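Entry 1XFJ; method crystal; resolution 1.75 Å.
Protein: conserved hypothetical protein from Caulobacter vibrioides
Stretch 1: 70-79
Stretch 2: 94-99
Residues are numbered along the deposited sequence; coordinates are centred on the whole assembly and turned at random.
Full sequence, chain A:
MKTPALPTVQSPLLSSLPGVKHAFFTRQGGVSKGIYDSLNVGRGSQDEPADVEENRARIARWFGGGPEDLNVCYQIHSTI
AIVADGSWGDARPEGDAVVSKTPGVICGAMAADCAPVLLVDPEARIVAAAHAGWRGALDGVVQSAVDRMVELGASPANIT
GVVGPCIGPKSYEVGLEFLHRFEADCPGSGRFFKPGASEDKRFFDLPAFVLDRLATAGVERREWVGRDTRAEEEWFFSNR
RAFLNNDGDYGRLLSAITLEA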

ATOM      1  N   LEU A  70      10.612  -1.245  11.979  1.00 16.52           N
ATOM      2  CA  LEU A  70       9.409  -1.037  11.186  1.00 14.97           C
ATOM      3  C   LEU A  70       8.959   0.418  11.246  1.00 15.32           C
ATOM      4  O   LEU A  70       8.742   0.974  12.323  1.00 13.74           O
ATOM      5  CB  LEU A  70       8.289  -1.961  11.670  1.00 17.51           C
ATOM      6  CG  LEU A  70       7.039  -2.051  10.790  1.00 18.66           C
ATOM      7  CD1 LEU A  70       7.423  -2.405   9.357  1.00 19.95           C
ATOM      8  CD2 LEU A  70       6.100  -3.104  11.363  1.00 19.04           C
ATOM      9  N   ASN A  71       8.823   1.028  10.073  1.00 11.30           N
ATOM     10  CA  ASN A  71       8.418   2.423   9.964  1.00 11.09           C
ATOM     11  C   ASN A  71       7.099   2.539   9.199  1.00 10.00           C
ATOM     12  O   ASN A  71       7.052   2.330   7.984  1.00 10.04           O
ATOM     13  CB  ASN A  71       9.509   3.221   9.239  1.00 12.96           C
ATOM     14  CG  ASN A  71      10.846   3.212   9.978  1.00 14.31           C
ATOM     15  OD1 ASN A  71      11.170   4.147  10.713  1.00 15.04           O
ATOM     16  ND2 ASN A  71      11.624   2.154   9.785  1.00 16.86           N
ATOM     17  N   VAL A  72       6.030   2.870   9.915  1.00  8.71           N
ATOM     18  CA  VAL A  72       4.714   3.023   9.305  1.00  8.44           C
ATOM     19  C   VAL A  72       4.093   4.326   9.807  1.00  8.09           C
ATOM     20  O   VAL A  72       4.157   4.637  10.993  1.00  8.04           O
ATOM     21  CB  VAL A  72       3.794   1.838   9.658  1.00  7.83           C
ATOM     22  CG1 VAL A  72       2.453   1.988   8.954  1.00  7.11           C
ATOM     23  CG2 VAL A  72       4.464   0.529   9.254  1.00  8.33           C
ATOM     24  N   CYS A  73       3.499   5.086   8.896  1.00  8.28           N
ATOM     25  CA  CYS A  73       2.893   6.370   9.238  1.00  7.55           C
ATOM     26  C   CYS A  73       1.485   6.304   9.795  1.00  6.90           C
ATOM     27  O   CYS A  73       0.838   5.257   9.807  1.00  6.65           O
ATOM     28  CB  CYS A  73       2.811   7.273   8.004  1.00  9.00           C
ATOM     29  SG  CYS A  73       4.350   7.720   7.230  1.00  8.11           S
ATOM     30  N   TYR A  74       1.039   7.469  10.256  1.00  6.86           N
ATOM     31  CA  TYR A  74      -0.320   7.680  10.727  1.00  6.82           C
ATOM     32  C   TYR A  74      -0.825   8.147   9.369  1.00  5.94           C
ATOM     33  O   TYR A  74      -0.648   9.305   8.998  1.00  6.05           O
ATOM     34  CB  TYR A  74      -0.366   8.830  11.736  1.00  8.42           C
ATOM     35  CG  TYR A  74      -1.758   9.315  12.099  1.00  9.00           C
ATOM     36  CD1 TYR A  74      -2.668   8.480  12.749  1.00 12.31           C
ATOM     37  CD2 TYR A  74      -2.149  10.626  11.822  1.00 11.16           C
ATOM     38  CE1 TYR A  74      -3.935   8.943  13.120  1.00 12.09           C
ATOM     39  CE2 TYR A  74      -3.410  11.097  12.184  1.00 11.92           C
ATOM     40  CZ  TYR A  74      -4.297  10.255  12.832  1.00 12.64           C
ATOM     41  OH  TYR A  74      -5.541  10.733  13.190  1.00 13.12           O
ATOM     42  N   GLN A  75      -1.403   7.226   8.606  1.00  4.97           N
ATOM     43  CA  GLN A  75      -1.867   7.537   7.261  1.00  4.41           C
ATOM     44  C   GLN A  75      -3.122   8.402   7.232  1.00  4.03           C
ATOM     45  O   GLN A  75      -4.108   8.116   7.909  1.00  4.62           O
ATOM     46  CB  GLN A  75      -2.071   6.229   6.494  1.00  4.86           C
ATOM     47  CG  GLN A  75      -0.894   5.279   6.672  1.00  4.61           C
ATOM     48  CD  GLN A  75      -0.977   4.036   5.808  1.00  7.11           C
ATOM     49  OE1 GLN A  75      -2.066   3.545   5.500  1.00  9.75           O
ATOM     50  NE2 GLN A  75       0.181   3.507   5.429  1.00  4.62           N
ATOM     51  N   ILE A  76      -3.069   9.465   6.433  1.00  3.54           N
ATOM     52  CA  ILE A  76      -4.171  10.415   6.325  1.00  3.84           C
ATOM     53  C   ILE A  76      -4.613  10.675   4.884  1.00  3.41           C
ATOM     54  O   ILE A  76      -5.236  11.693   4.595  1.00  4.09           O
ATOM     55  CB  ILE A  76      -3.771  11.761   6.964  1.00  4.54           C
ATOM     56  CG1 ILE A  76      -2.439  12.228   6.369  1.00  5.01           C
ATOM     57  CG2 ILE A  76      -3.648  11.611   8.471  1.00  6.12           C
ATOM     58  CD1 ILE A  76      -1.955  13.572   6.889  1.00  7.67           C
ATOM     59  N   HIS A  77      -4.295   9.743   3.991  1.00  4.40           N
ATOM     60  CA  HIS A  77      -4.652   9.853   2.577  1.00  4.12           C
ATOM     61  C   HIS A  77      -4.083  11.088   1.890  1.00  4.25           C
ATOM     62  O   HIS A  77      -4.701  11.663   0.990  1.00  5.43           O
ATOM     63  CB  HIS A  77      -6.174   9.809   2.406  1.00  4.95           C
ATOM     64  CG  HIS A  77      -6.763   8.457   2.665  1.00  4.51           C
ATOM     65  ND1 HIS A  77      -7.108   8.021   3.926  1.00  7.71           N
ATOM     66  CD2 HIS A  77      -7.021   7.425   1.827  1.00  3.79           C
ATOM     67  CE1 HIS A  77      -7.554   6.779   3.853  1.00  4.63           C
ATOM     68  NE2 HIS A  77      -7.511   6.394   2.591  1.00  8.93           N
ATOM     69  N   SER A  78      -2.884  11.471   2.307  1.00  5.85           N
ATOM     70  CA  SER A  78      -2.200  12.631   1.755  1.00  5.03           C
ATOM     71  C   SER A  78      -1.212  12.204   0.681  1.00  5.54           C
ATOM     72  O   SER A  78      -1.215  11.057   0.234  1.00  3.51           O
ATOM     73  CB  SER A  78      -1.429  13.345   2.859  1.00  4.61           C
ATOM     74  OG  SER A  78      -0.366  12.524   3.327  1.00  4.43           O
ATOM     75  N   THR A  79      -0.368  13.150   0.276  1.00  5.49           N
ATOM     76  CA  THR A  79       0.673  12.902  -0.713  1.00  5.91           C
ATOM     77  C   THR A  79       2.009  13.135  -0.012  1.00  6.88           C
ATOM     78  O   THR A  79       3.046  13.300  -0.658  1.00  8.59           O
ATOM     79  CB  THR A  79       0.563  13.867  -1.916  1.00  6.42           C
ATOM     80  OG1 THR A  79       0.756  15.216  -1.468  1.00  7.13           O
ATOM     81  CG2 THR A  79      -0.806  13.743  -2.573  1.00  6.35           C
ATOM     82  N   GLU A  94       2.709  11.681  10.712  1.00  7.07           N
ATOM     83  CA  GLU A  94       1.673  11.816   9.691  1.00  9.09           C
ATOM     84  C   GLU A  94       2.282  11.695   8.300  1.00  8.29           C
ATOM     85  O   GLU A  94       3.320  12.289   8.017  1.00 10.19           O
ATOM     86  CB  GLU A  94       0.958  13.165   9.824  1.00 11.36           C
ATOM     87  CG  GLU A  94       0.317  13.397  11.182  1.00 15.02           C
ATOM     88  CD  GLU A  94       1.221  14.153  12.142  1.00 15.92           C
ATOM     89  OE1 GLU A  94       2.438  13.868  12.167  1.00 16.35           O
ATOM     90  OE2 GLU A  94       0.708  15.026  12.878  1.00 15.24           O
ATOM     91  N   GLY A  95       1.632  10.928   7.432  1.00  8.14           N
ATOM     92  CA  GLY A  95       2.142  10.755   6.083  1.00  7.28           C
ATOM     93  C   GLY A  95       1.538   9.542   5.407  1.00  7.62           C
ATOM     94  O   GLY A  95       0.824   8.764   6.039  1.00  6.03           O
ATOM     95  N   ASP A  96       1.824   9.369   4.121  1.00  5.62           N
ATOM     96  CA  ASP A  96       1.277   8.235   3.397  1.00  6.88           C
ATOM     97  C   ASP A  96       2.290   7.530   2.509  1.00  6.97           C
ATOM     98  O   ASP A  96       1.930   6.827   1.564  1.00  4.77           O
ATOM     99  CB  ASP A  96       0.055   8.685   2.600  1.00  5.61           C
ATOM    100  CG  ASP A  96      -1.129   8.977   3.498  1.00  7.33           C
ATOM    101  OD1 ASP A  96      -1.950   8.060   3.716  1.00  3.14           O
ATOM    102  OD2 ASP A  96      -1.220  10.117   4.006  1.00  5.00           O
ATOM    103  N   ALA A  97       3.563   7.722   2.835  1.00  5.87           N
ATOM    104  CA  ALA A  97       4.653   7.079   2.113  1.00  5.69           C
ATOM    105  C   ALA A  97       5.895   7.119   2.991  1.00  4.72           C
ATOM    106  O   ALA A  97       6.163   8.121   3.652  1.00  5.07           O
ATOM    107  CB  ALA A  97       4.915   7.795   0.791  1.00  6.71           C
ATOM    108  N   VAL A  98       6.639   6.018   3.008  1.00  3.88           N
ATOM    109  CA  VAL A  98       7.861   5.935   3.799  1.00  4.81           C
ATOM    110  C   VAL A  98       9.011   5.626   2.848  1.00  4.97           C
ATOM    111  O   VAL A  98       8.994   4.615   2.147  1.00  4.39           O
ATOM    112  CB  VAL A  98       7.753   4.837   4.879  1.00  3.51           C
ATOM    113  CG1 VAL A  98       9.031   4.793   5.711  1.00  6.39           C
ATOM    114  CG2 VAL A  98       6.554   5.116   5.778  1.00  6.05           C
ATOM    115  N   VAL A  99      10.002   6.513   2.824  1.00  4.05           N
ATOM    116  CA  VAL A  99      11.152   6.374   1.934  1.00  5.31           C
ATOM    117  C   VAL A  99      12.448   6.225   2.720  1.00  4.03           C
ATOM    118  O   VAL A  99      12.616   6.847   3.761  1.00  3.96           O
ATOM    119  CB  VAL A  99      11.267   7.617   1.025  1.00  5.31           C
ATOM    120  CG1 VAL A  99      12.417   7.460   0.056  1.00  7.04           C
ATOM    121  CG2 VAL A  99       9.956   7.833   0.282  1.00  7.20           C
TER

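The contact is chiefly polar: the buried carboxylate of Asp96 gathers the backbone amides of a turn in the first stretch, supported by one isolated beta bridge and a small apolar patch. Together the two stretches bury 542 Å², and Asp96 has more area covered by its partner than any other residue here.

The evidence for the carboxylate's role lies in its contacts. OD2 of Asp96 accepts hydrogen bonds from Ile76 N at 3.1 Å (N-H...O angle 152°) and from Ser78 N at 2.7 Å (163°), while OD1 accepts one from His77 N at 2.9 Å, with a more bent angle of 133°. Ser78 OG donates to Asp96 OD2 at 2.6 Å, so Ser78 binds the same oxygen through both backbone and side chain. Three successive amides thus converge on one negatively charged group. The CA-to-CB bond of Asp96 points sideways, but with chi1 at -72° (m) the carboxylate comes nearer the turn.

The backbones meet at a single bridge, Tyr74 with Glu94, whose CA atoms lie 4.7 Å apart. Gly95 N donates to Tyr74 O at 3.2 Å and 159°, and Glu94 CA makes a CA-H...O contact with the same Tyr74 O at 3.5 Å. A second such contact joins Gln75 CA to Gly95 O at 3.2 Å, with an angle at hydrogen of 163°. Gly95 adopts phi/psi of 162/173, where a CB would jam against the preceding carbonyl oxygen; an ideal CB would also sit a tight 3.2 Å from Cys73 SG.

Beyond the bridge, side chains take over. Val98 points toward the first stretch, its CG2 lying 3.7 Å from Cys73 SG in an apolar contact and its CG1 3.9 Å from Asn71 CB. At the exposed end, Glu94 CG approaches the edge of the Tyr74 ring, 3.8 Å from CD2 of Tyr74.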